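Local coordinates for protein synthesis inhibitor I (PDB 4FBC) that belongs to the ribosome-inactivating protein family of barley and binds adenosine monophosphate in a pocket, at residues G117-L122 with A166-L171; A220-D225 with G256-V261; D11-T16 with W64-L69. The protein carries 3 engineered substitutions. All blocks are in the same frame, centred on the assembly; numbering follows the deposited sequence.

In the fold
Along the chain, contact 3 comes first, contact 1 second and contact 2 last. Contact 3 pairs the edge strand 16-20 and the loop before it with strand 64-70 of the six-stranded mixed sheet. Contact 1 packs helix 119-123 on helix 157-179, and contact 2 sets helix 214-225 against the loop following helix 248-254. The centres of contacts 1 and 3 are 19 Å apart, yet they touch, Leu170 CD2 lying 3.8 Å from Leu69 CD1. Contacts 1 and 2, centres 24 Å apart, approach the adenosine monophosphate pocket from opposite sides of the chain's centre: contact 1 supplies Gly117 and Leu171, and the side chain of Leu259 is about 5 Å from the ligand.

Contact 1. Residues G117-L122 with A166-L171; sequences GTYRDL and AVTTLL. With AMP (adenosine monophosphate), chain E.
Leu122 overlaps Leu171 and the flank of Thr168, its CD1 methyl reaching 3.5 Å from Leu171 CD1. Both Leu122 methyls also meet Val167 CG1, and the two side chains cross at about a right angle. Leu122 CB passes Thr168 OG1 at 3.4 Å; this hydroxyl is hydrogen-bonded to Arg164 O within its own helix. Tyr119 slides past Leu171 in the opposite direction, with OH 3.5 Å from Leu171 CB and CE1 against Leu171 CD1. Its phenol oxygen is hydrogen-bonded to Glu176, further along helix 157-179.

The two branches of Leu171 point to different surroundings. CD1, anti to CA (chi2 174°), is directed into the leucine and tyrosine cluster and also meets Gly117 O at 3.7 Å. CD2 turns to the adenine of adenosine monophosphate, 3.6 Å from its C2, while Gly117 O lies 3.8 Å from C6 of the same base. Thr118, next to Gly117, is the N-cap of helix 119-123 and forms a capping box with Asp121: Asp121 N donates to Thr118 OG1 over 3.1 Å, and Thr118 N gives a weak bond back to Asp121 OD2.

No hydrogen bond joins the two segments; the contact is van der Waals packing, mainly of methyls, with the hydroxyls of Tyr119 and Thr168 bonded to helix 157-179. Leu171 packs in this cluster and against the base, consistent with a nonpolar wall here.

Contact 2. Residues A220-D225 with G256-V261; sequences ALLKTD and GILLFV
Leu222 and Leu258 each have CG anti to the carbonyl carbon, beside the backbone N (chi1 -71° in Leu222), and they reach toward each other tip to tip, while their second torsions differ. In Leu258, chi2 of 71° bends CD1 aside and leaves CD2 as the extended methyl; it reaches Leu222 CG at 3.8 Å and Leu222 CD2 at 4.0 Å. In Leu222, CD1 is the extended branch (chi2 167°). It runs on to the loop backbone, where it comes 3.7 Å from Val261 N and 4.0 Å from Val261 CB, with Leu259 O also at its side. Thus CG and CD2 of Leu222 meet Leu258, and CD1 meets the backbone at Val261. Leu221, one residue earlier, adds a looser touch, its CD2 standing 4.3 Å from Leu258 CD2.

On helix 214-225, Leu221 O accepts two bonds, one from Thr224 N and a short one of 2.6 Å from Thr224 OG1 that lies in the carbonyl plane. The same hydroxyl is hydrogen-bonded to His47 NE2. The facing loop, between helices 248-254 and 269-278, is held by backbone bonds between Leu258 and Pro50 and Leu52, and by bonds of Ile257 O to Trp214 NE1 and Leu259 N to Ser218 OG. Trp214 lines the adenosine monophosphate pocket, so the loop is bonded to a pocket residue.

Between the two segments themselves there is no hydrogen bond. The contact is mainly aliphatic packing, with Leu222 as the largest contributor and its CD1 also against the loop backbone; the polar bonds of the loop go to the earlier turns of helix 214-225 and to Pro50 and Leu52.

Contact 3. Residues D11-T16 with W64-L69; sequences DKPLFT and WFHVVL
Thr16 and His66 form a parallel beta bridge where the edge strand of the mixed sheet, 16-20, joins strand 64-70. Two backbone hydrogen bonds secure the approach: Leu14 N to Trp64 O at 2.8 Å, and His66 N to Phe15 O at 3.1 Å.

Phe15 and Phe65 adopt matching conformers, each CG placed between the backbone N and the carbonyl carbon (chi1 64° and 70°), the crowded position, and the side chains lie side by side, pointing the same way. The rings are near parallel, planes 9° apart, but slid so far that they barely overlap; Phe65 CB sits over a face of the Phe15 ring instead, a CH-pi contact, and Phe15 CZ lies over Phe65 CG at 3.5 Å. Helix 25-39 adds Ile35 and Leu39 to the Phe65 side chain.

Beside the bridge, Pro13 covers one face of the His66 imidazole, with CG over the ring centre, 3.8 Å from the centroid, in another CH-pi contact. Thr16 CG2, anti to its backbone N, meets Val68 CG2 at 3.7 Å. The imidazole is held at both nitrogens: NE2 is hydrogen-bonded to Val10 O, and ND1 to a water 2.7 Å away that also bonds Thr16 OG1. At the ring edge, in its plane, Asp11 OD1 lies 3.3 Å from His66 CE1.

Contact 1. Residues G117-L122 with A166-L171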
loop_
_atom_site.group_PDB
_atom_site.type_symbol
_atom_site.label_atom_id
_atom_site.label_comp_id
_atom_site.label_asym_id
_atom_site.label_seq_id
_atom_site.Cartn_x
_atom_site.Cartn_y
_atom_site.Cartn_z
ATOM N N GLY A 117 10.884 -6.466 3.459
ATOM C CA GLY A 117 9.474 -6.120 3.368
ATOM C C GLY A 117 8.656 -6.838 2.309
ATOM O O GLY A 117 7.500 -6.483 2.074
ATOM N N THR A 118 9.232 -7.844 1.659
ATOM C CA THR A 118 8.460 -8.626 0.691
ATOM C C THR A 118 7.745 -9.744 1.436
ATOM O O THR A 118 8.170 -10.137 2.520
ATOM C CB THR A 118 9.344 -9.237 -0.426
ATOM O OG1 THR A 118 10.109 -10.325 0.099
ATOM C CG2 THR A 118 10.279 -8.189 -1.016
ATOM N N TYR A 119 6.669 -10.270 0.862
ATOM C CA TYR A 119 5.959 -11.352 1.531
ATOM C C TYR A 119 6.798 -12.632 1.622
ATOM O O TYR A 119 6.626 -13.422 2.551
ATOM C CB TYR A 119 4.585 -11.597 0.896
ATOM C CG TYR A 119 3.669 -10.409 1.072
ATOM C CD1 TYR A 119 3.387 -9.914 2.342
ATOM C CD2 TYR A 119 3.108 -9.768 -0.026
ATOM C CE1 TYR A 119 2.566 -8.822 2.513
ATOM C CE2 TYR A 119 2.273 -8.671 0.135
ATOM C CZ TYR A 119 2.012 -8.206 1.408
ATOM O OH TYR A 119 1.189 -7.119 1.587
ATOM N N ARG A 120 7.720 -12.830 0.683
ATOM C CA ARG A 120 8.663 -13.938 0.833
ATOM C C ARG A 120 9.534 -13.747 2.075
ATOM O O ARG A 120 9.743 -14.690 2.846
ATOM C CB ARG A 120 9.555 -14.120 -0.393
ATOM C CG ARG A 120 10.500 -15.305 -0.195
ATOM C CD ARG A 120 11.606 -15.392 -1.231
ATOM N NE ARG A 120 12.406 -16.602 -1.031
ATOM C CZ ARG A 120 13.503 -16.667 -0.280
ATOM N NH1 ARG A 120 13.957 -15.585 0.346
ATOM N NH2 ARG A 120 14.155 -17.818 -0.161
ATOM N N ASP A 121 10.037 -12.530 2.268
ATOM C CA ASP A 121 10.807 -12.201 3.468
ATOM C C ASP A 121 9.984 -12.419 4.738
ATOM O O ASP A 121 10.468 -12.989 5.713
ATOM C CB ASP A 121 11.279 -10.740 3.440
ATOM C CG ASP A 121 12.207 -10.434 2.281
ATOM O OD1 ASP A 121 12.886 -11.359 1.779
ATOM O OD2 ASP A 121 12.265 -9.249 1.879
ATOM N N LEU A 122 8.736 -11.952 4.716
ATOM C CA LEU A 122 7.890 -11.909 5.909
ATOM C C LEU A 122 7.221 -13.234 6.274
ATOM O O LEU A 122 7.081 -13.562 7.454
ATOM C CB LEU A 122 6.817 -10.828 5.734
ATOM C CG LEU A 122 7.364 -9.412 5.584
ATOM C CD1 LEU A 122 6.274 -8.494 5.094
ATOM C CD2 LEU A 122 7.898 -8.918 6.911
ATOM N N ALA A 166 3.466 -8.531 12.488
ATOM C CA ALA A 166 2.961 -7.166 12.637
ATOM C C ALA A 166 3.118 -6.354 11.347
ATOM O O ALA A 166 2.176 -5.700 10.900
ATOM C CB ALA A 166 3.643 -6.464 13.784
ATOM N N VAL A 167 4.313 -6.374 10.759
ATOM C CA VAL A 167 4.511 -5.733 9.459
ATOM C C VAL A 167 3.567 -6.269 8.376
ATOM O O VAL A 167 2.999 -5.492 7.601
ATOM C CB VAL A 167 5.982 -5.851 8.997
ATOM C CG1 VAL A 167 6.129 -5.391 7.536
ATOM C CG2 VAL A 167 6.861 -5.032 9.907
ATOM N N THR A 168 3.389 -7.590 8.332
ATOM C CA THR A 168 2.534 -8.225 7.333
ATOM C C THR A 168 1.099 -7.721 7.487
ATOM O O THR A 168 0.419 -7.390 6.498
ATOM C CB THR A 168 2.546 -9.759 7.472
ATOM O OG1 THR A 168 3.894 -10.238 7.381
ATOM C CG2 THR A 168 1.716 -10.406 6.382
ATOM N N THR A 169 0.664 -7.647 8.741
ATOM C CA THR A 169 -0.682 -7.179 9.080
ATOM C C THR A 169 -0.894 -5.757 8.564
ATOM O O THR A 169 -1.912 -5.460 7.925
ATOM C CB THR A 169 -0.910 -7.205 10.605
ATOM O OG1 THR A 169 -0.775 -8.553 11.083
ATOM C CG2 THR A 169 -2.316 -6.686 10.938
ATOM N N LEU A 170 0.071 -4.880 8.818
ATOM C CA LEU A 170 -0.052 -3.499 8.371
ATOM C C LEU A 170 0.035 -3.348 6.856
ATOM O O LEU A 170 -0.656 -2.515 6.276
ATOM C CB LEU A 170 0.976 -2.604 9.063
ATOM C CG LEU A 170 0.906 -2.569 10.584
ATOM C CD1 LEU A 170 1.835 -1.503 11.133
ATOM C CD2 LEU A 170 -0.538 -2.323 11.053
ATOM N N LEU A 171 0.896 -4.135 6.216
ATOM C CA LEU A 171 1.015 -4.087 4.764
ATOM C C LEU A 171 -0.337 -4.364 4.127
ATOM O O LEU A 171 -0.753 -3.673 3.189
ATOM C CB LEU A 171 2.041 -5.115 4.283
ATOM C CG LEU A 171 3.465 -4.584 4.295
ATOM C CD1 LEU A 171 4.427 -5.698 3.943
ATOM C CD2 LEU A 171 3.602 -3.443 3.319
HETATM P P AMP E . 9.304 -6.496 -6.469
HETATM O O1P AMP E . 9.986 -7.335 -5.406
HETATM O O2P AMP E . 9.251 -7.034 -7.883
HETATM O O3P AMP E . 9.905 -5.105 -6.480
HETATM O "O5'" AMP E . 7.831 -6.120 -5.984
HETATM C "C5'" AMP E . 6.697 -6.850 -6.435
HETATM C "C4'" AMP E . 5.442 -6.399 -5.728
HETATM O "O4'" AMP E . 5.518 -6.766 -4.325
HETATM C "C3'" AMP E . 5.197 -4.894 -5.709
HETATM O "O3'" AMP E . 4.596 -4.412 -6.902
HETATM C "C2'" AMP E . 4.334 -4.704 -4.468
HETATM O "O2'" AMP E . 2.975 -5.037 -4.749
HETATM C "C1'" AMP E . 4.915 -5.769 -3.527
HETATM N N9 AMP E . 5.939 -5.220 -2.606
HETATM C C8 AMP E . 7.260 -5.519 -2.616
HETATM N N7 AMP E . 7.934 -4.864 -1.634
HETATM C C5 AMP E . 7.028 -4.124 -0.957
HETATM C C6 AMP E . 7.053 -3.197 0.207
HETATM N N6 AMP E . 8.217 -2.921 0.855
HETATM N N1 AMP E . 5.873 -2.641 0.599
HETATM C C2 AMP E . 4.714 -2.904 -0.043
HETATM N N3 AMP E . 4.616 -3.737 -1.097
HETATM C C4 AMP E . 5.717 -4.371 -1.591
#

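Contact 2. Residues A220-D225 with G256-V261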
loop_
_atom_site.group_PDB
_atom_site.type_symbol
_atom_site.label_atom_id
_atom_site.label_comp_id
_atom_site.label_asym_id
_atom_site.label_seq_id
_atom_site.Cartn_x
_atom_site.Cartn_y
_atom_site.Cartn_z
ATOM N N ALA A 220 -2.820 -4.363 -17.355
ATOM C CA ALA A 220 -3.963 -4.868 -18.112
ATOM C C ALA A 220 -5.065 -3.829 -18.340
ATOM O O ALA A 220 -5.664 -3.765 -19.416
ATOM C CB ALA A 220 -4.535 -6.125 -17.448
ATOM N N LEU A 221 -5.362 -3.024 -17.323
ATOM C CA LEU A 221 -6.357 -1.980 -17.509
ATOM C C LEU A 221 -5.819 -0.824 -18.359
ATOM O O LEU A 221 -6.524 -0.328 -19.242
ATOM C CB LEU A 221 -6.884 -1.471 -16.161
ATOM C CG LEU A 221 -8.105 -0.571 -16.298
ATOM C CD1 LEU A 221 -9.273 -1.323 -16.954
ATOM C CD2 LEU A 221 -8.512 -0.060 -14.923
ATOM N N LEU A 222 -4.575 -0.411 -18.107
ATOM C CA LEU A 222 -3.961 0.677 -18.883
ATOM C C LEU A 222 -3.951 0.406 -20.388
ATOM O O LEU A 222 -4.107 1.324 -21.199
ATOM C CB LEU A 222 -2.535 0.953 -18.394
ATOM C CG LEU A 222 -2.443 1.620 -17.016
ATOM C CD1 LEU A 222 -1.019 1.563 -16.469
ATOM C CD2 LEU A 222 -2.925 3.059 -17.106
ATOM N N LYS A 223 -3.753 -0.854 -20.760
ATOM C CA LYS A 223 -3.752 -1.236 -22.170
ATOM C C LYS A 223 -5.073 -0.931 -22.864
ATOM O O LYS A 223 -5.101 -0.619 -24.058
ATOM C CB LYS A 223 -3.390 -2.718 -22.320
ATOM C CG LYS A 223 -1.921 -3.000 -22.070
ATOM C CD LYS A 223 -1.601 -4.473 -22.166
ATOM C CE LYS A 223 -0.123 -4.712 -21.892
ATOM N NZ LYS A 223 0.239 -6.165 -21.980
ATOM N N THR A 224 -6.172 -0.997 -22.123
ATOM C CA THR A 224 -7.480 -0.750 -22.724
ATOM C C THR A 224 -7.726 0.730 -23.045
ATOM O O THR A 224 -8.638 1.069 -23.812
ATOM C CB THR A 224 -8.639 -1.318 -21.850
ATOM O OG1 THR A 224 -8.729 -0.577 -20.628
ATOM C CG2 THR A 224 -8.412 -2.800 -21.548
ATOM N N ASP A 225 -6.904 1.608 -22.475
ATOM C CA ASP A 225 -7.042 3.047 -22.716
ATOM C C ASP A 225 -6.339 3.508 -23.993
ATOM O O ASP A 225 -6.618 4.598 -24.509
ATOM C CB ASP A 225 -6.489 3.847 -21.537
ATOM C CG ASP A 225 -7.207 3.553 -20.239
ATOM O OD1 ASP A 225 -8.421 3.226 -20.275
ATOM O OD2 ASP A 225 -6.550 3.675 -19.180
ATOM N N GLY A 256 -7.813 0.024 -6.518
ATOM C CA GLY A 256 -7.916 1.233 -5.705
ATOM C C GLY A 256 -7.110 2.366 -6.326
ATOM O O GLY A 256 -7.618 3.469 -6.515
ATOM N N ILE A 257 -5.847 2.090 -6.647
ATOM C CA ILE A 257 -5.008 3.036 -7.396
ATOM C C ILE A 257 -4.021 2.214 -8.205
ATOM O O ILE A 257 -3.513 1.218 -7.708
ATOM C CB ILE A 257 -4.303 4.085 -6.465
ATOM C CG1 ILE A 257 -3.476 5.084 -7.293
ATOM C CG2 ILE A 257 -3.466 3.399 -5.363
ATOM C CD1 ILE A 257 -3.013 6.322 -6.474
ATOM N N LEU A 258 -3.801 2.594 -9.460
ATOM C CA LEU A 258 -2.961 1.798 -10.360
ATOM C C LEU A 258 -1.496 2.186 -10.197
ATOM O O LEU A 258 -1.186 3.356 -10.030
ATOM C CB LEU A 258 -3.365 2.016 -11.833
ATOM C CG LEU A 258 -4.618 1.346 -12.406
ATOM C CD1 LEU A 258 -5.895 1.978 -11.838
ATOM C CD2 LEU A 258 -4.636 1.392 -13.929
ATOM N N LEU A 259 -0.604 1.198 -10.247
ATOM C CA LEU A 259 0.827 1.470 -10.430
ATOM C C LEU A 259 1.020 1.986 -11.846
ATOM O O LEU A 259 0.412 1.477 -12.787
ATOM C CB LEU A 259 1.625 0.176 -10.253
ATOM C CG LEU A 259 3.147 0.253 -10.462
ATOM C CD1 LEU A 259 3.772 1.086 -9.373
ATOM C CD2 LEU A 259 3.721 -1.169 -10.458
ATOM N N PHE A 260 1.852 3.005 -12.023
ATOM C CA PHE A 260 2.130 3.427 -13.382
ATOM C C PHE A 260 2.929 2.339 -14.109
ATOM O O PHE A 260 3.920 1.827 -13.591
ATOM C CB PHE A 260 2.886 4.752 -13.440
ATOM C CG PHE A 260 3.153 5.198 -14.838
ATOM C CD1 PHE A 260 2.157 5.814 -15.582
ATOM C CD2 PHE A 260 4.381 4.948 -15.434
ATOM C CE1 PHE A 260 2.388 6.202 -16.898
ATOM C CE2 PHE A 260 4.613 5.331 -16.748
ATOM C CZ PHE A 260 3.628 5.956 -17.474
ATOM N N VAL A 261 2.478 1.993 -15.306
ATOM C CA VAL A 261 3.213 1.076 -16.165
ATOM C C VAL A 261 3.295 1.642 -17.582
ATOM O O VAL A 261 2.301 2.139 -18.125
ATOM C CB VAL A 261 2.533 -0.304 -16.236
ATOM C CG1 VAL A 261 3.424 -1.275 -17.022
ATOM C CG2 VAL A 261 2.254 -0.850 -14.852
#

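Contact 3. Residues D11-T16 with W64-L69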
loop_
_atom_site.group_PDB
_atom_site.type_symbol
_atom_site.label_atom_id
_atom_site.label_comp_id
_atom_site.label_asym_id
_atom_site.label_seq_id
_atom_site.Cartn_x
_atom_site.Cartn_y
_atom_site.Cartn_z
ATOM N N ASP A 11 11.678 11.829 5.997
ATOM C CA ASP A 11 11.011 12.570 7.070
ATOM C C ASP A 11 10.499 13.932 6.589
ATOM O O ASP A 11 10.284 14.842 7.389
ATOM C CB ASP A 11 11.934 12.735 8.287
ATOM C CG ASP A 11 11.187 12.626 9.610
ATOM O OD1 ASP A 11 10.068 12.064 9.634
ATOM O OD2 ASP A 11 11.720 13.100 10.635
ATOM N N LYS A 12 10.306 14.060 5.279
ATOM C CA LYS A 12 9.605 15.211 4.705
ATOM C C LYS A 12 8.450 14.709 3.854
ATOM O O LYS A 12 8.456 14.849 2.635
ATOM C CB LYS A 12 10.546 16.072 3.871
ATOM C CG LYS A 12 11.644 16.727 4.677
ATOM C CD LYS A 12 12.691 17.357 3.773
ATOM C CE LYS A 12 13.686 18.128 4.601
ATOM N NZ LYS A 12 13.945 17.427 5.894
ATOM N N PRO A 13 7.440 14.128 4.507
ATOM C CA PRO A 13 6.348 13.484 3.770
ATOM C C PRO A 13 5.546 14.481 2.938
ATOM O O PRO A 13 5.368 15.625 3.360
ATOM C CB PRO A 13 5.467 12.912 4.888
ATOM C CG PRO A 13 5.738 13.807 6.071
ATOM C CD PRO A 13 7.197 14.145 5.963
ATOM N N LEU A 14 5.075 14.054 1.770
ATOM C CA LEU A 14 4.215 14.895 0.939
ATOM C C LEU A 14 2.860 15.140 1.610
ATOM O O LEU A 14 2.228 16.179 1.394
ATOM C CB LEU A 14 4.028 14.260 -0.442
ATOM C CG LEU A 14 5.305 14.269 -1.284
ATOM C CD1 LEU A 14 5.209 13.289 -2.437
ATOM C CD2 LEU A 14 5.571 15.679 -1.800
ATOM N N PHE A 15 2.428 14.170 2.414
ATOM C CA PHE A 15 1.237 14.287 3.246
ATOM C C PHE A 15 1.276 13.235 4.343
ATOM O O PHE A 15 2.084 12.300 4.300
ATOM C CB PHE A 15 -0.052 14.141 2.414
ATOM C CG PHE A 15 -0.218 12.789 1.772
ATOM C CD1 PHE A 15 0.365 12.520 0.545
ATOM C CD2 PHE A 15 -0.961 11.793 2.393
ATOM C CE1 PHE A 15 0.230 11.283 -0.054
ATOM C CE2 PHE A 15 -1.115 10.541 1.795
ATOM C CZ PHE A 15 -0.523 10.287 0.573
ATOM N N THR A 16 0.402 13.396 5.330
ATOM C CA THR A 16 0.252 12.394 6.371
ATOM C C THR A 16 -1.212 11.977 6.455
ATOM O O THR A 16 -2.103 12.828 6.519
ATOM C CB THR A 16 0.739 12.899 7.739
ATOM O OG1 THR A 16 2.151 13.155 7.675
ATOM C CG2 THR A 16 0.477 11.856 8.819
ATOM N N TRP A 64 7.859 10.543 -0.574
ATOM C CA TRP A 64 7.365 9.724 0.541
ATOM C C TRP A 64 6.098 10.309 1.147
ATOM O O TRP A 64 5.855 11.509 1.038
ATOM C CB TRP A 64 8.434 9.650 1.640
ATOM C CG TRP A 64 9.691 8.958 1.181
ATOM C CD1 TRP A 64 10.723 9.511 0.480
ATOM C CD2 TRP A 64 10.030 7.580 1.382
ATOM N NE1 TRP A 64 11.686 8.558 0.231
ATOM C CE2 TRP A 64 11.286 7.367 0.782
ATOM C CE3 TRP A 64 9.401 6.513 2.021
ATOM C CZ2 TRP A 64 11.916 6.121 0.792
ATOM C CZ3 TRP A 64 10.026 5.274 2.032
ATOM C CH2 TRP A 64 11.275 5.092 1.424
ATOM N N PHE A 65 5.276 9.455 1.762
ATOM C CA PHE A 65 4.217 9.936 2.652
ATOM C C PHE A 65 4.266 9.174 3.965
ATOM O O PHE A 65 4.930 8.139 4.058
ATOM C CB PHE A 65 2.815 9.896 1.999
ATOM C CG PHE A 65 2.254 8.511 1.770
ATOM C CD1 PHE A 65 2.640 7.770 0.657
ATOM C CD2 PHE A 65 1.283 7.986 2.618
ATOM C CE1 PHE A 65 2.110 6.502 0.413
ATOM C CE2 PHE A 65 0.740 6.712 2.385
ATOM C CZ PHE A 65 1.157 5.971 1.279
ATOM N N HIS A 66 3.604 9.709 4.986
ATOM C CA HIS A 66 3.479 9.027 6.269
ATOM C C HIS A 66 2.059 8.558 6.526
ATOM O O HIS A 66 1.088 9.203 6.127
ATOM C CB HIS A 66 3.911 9.936 7.422
ATOM C CG HIS A 66 5.388 10.161 7.487
ATOM N ND1 HIS A 66 5.980 10.940 8.458
ATOM C CD2 HIS A 66 6.392 9.709 6.697
ATOM C CE1 HIS A 66 7.288 10.960 8.263
ATOM N NE2 HIS A 66 7.564 10.224 7.199
ATOM N N VAL A 67 1.957 7.411 7.181
ATOM C CA VAL A 67 0.697 6.971 7.760
ATOM C C VAL A 67 0.899 6.901 9.261
ATOM O O VAL A 67 1.875 6.309 9.743
ATOM C CB VAL A 67 0.253 5.615 7.198
ATOM C CG1 VAL A 67 -0.856 5.002 8.064
ATOM C CG2 VAL A 67 -0.224 5.782 5.762
ATOM N N VAL A 68 -0.001 7.528 10.005
ATOM C CA VAL A 68 0.053 7.455 11.461
ATOM C C VAL A 68 -1.117 6.638 11.987
ATOM O O VAL A 68 -2.278 6.956 11.711
ATOM C CB VAL A 68 0.045 8.851 12.092
ATOM C CG1 VAL A 68 -0.050 8.743 13.602
ATOM C CG2 VAL A 68 1.308 9.603 11.692
ATOM N N LEU A 69 -0.801 5.584 12.732
ATOM C CA LEU A 69 -1.803 4.684 13.279
ATOM C C LEU A 69 -1.835 4.848 14.793
ATOM O O LEU A 69 -0.843 4.588 15.474
ATOM C CB LEU A 69 -1.495 3.232 12.903
ATOM C CG LEU A 69 -1.473 2.928 11.404
ATOM C CD1 LEU A 69 -1.075 1.479 11.141
ATOM C CD2 LEU A 69 -2.833 3.238 10.768
HETATM O O HOH W 1 8.800 13.134 0.245
HETATM O O HOH W 2 4.276 12.388 10.017
#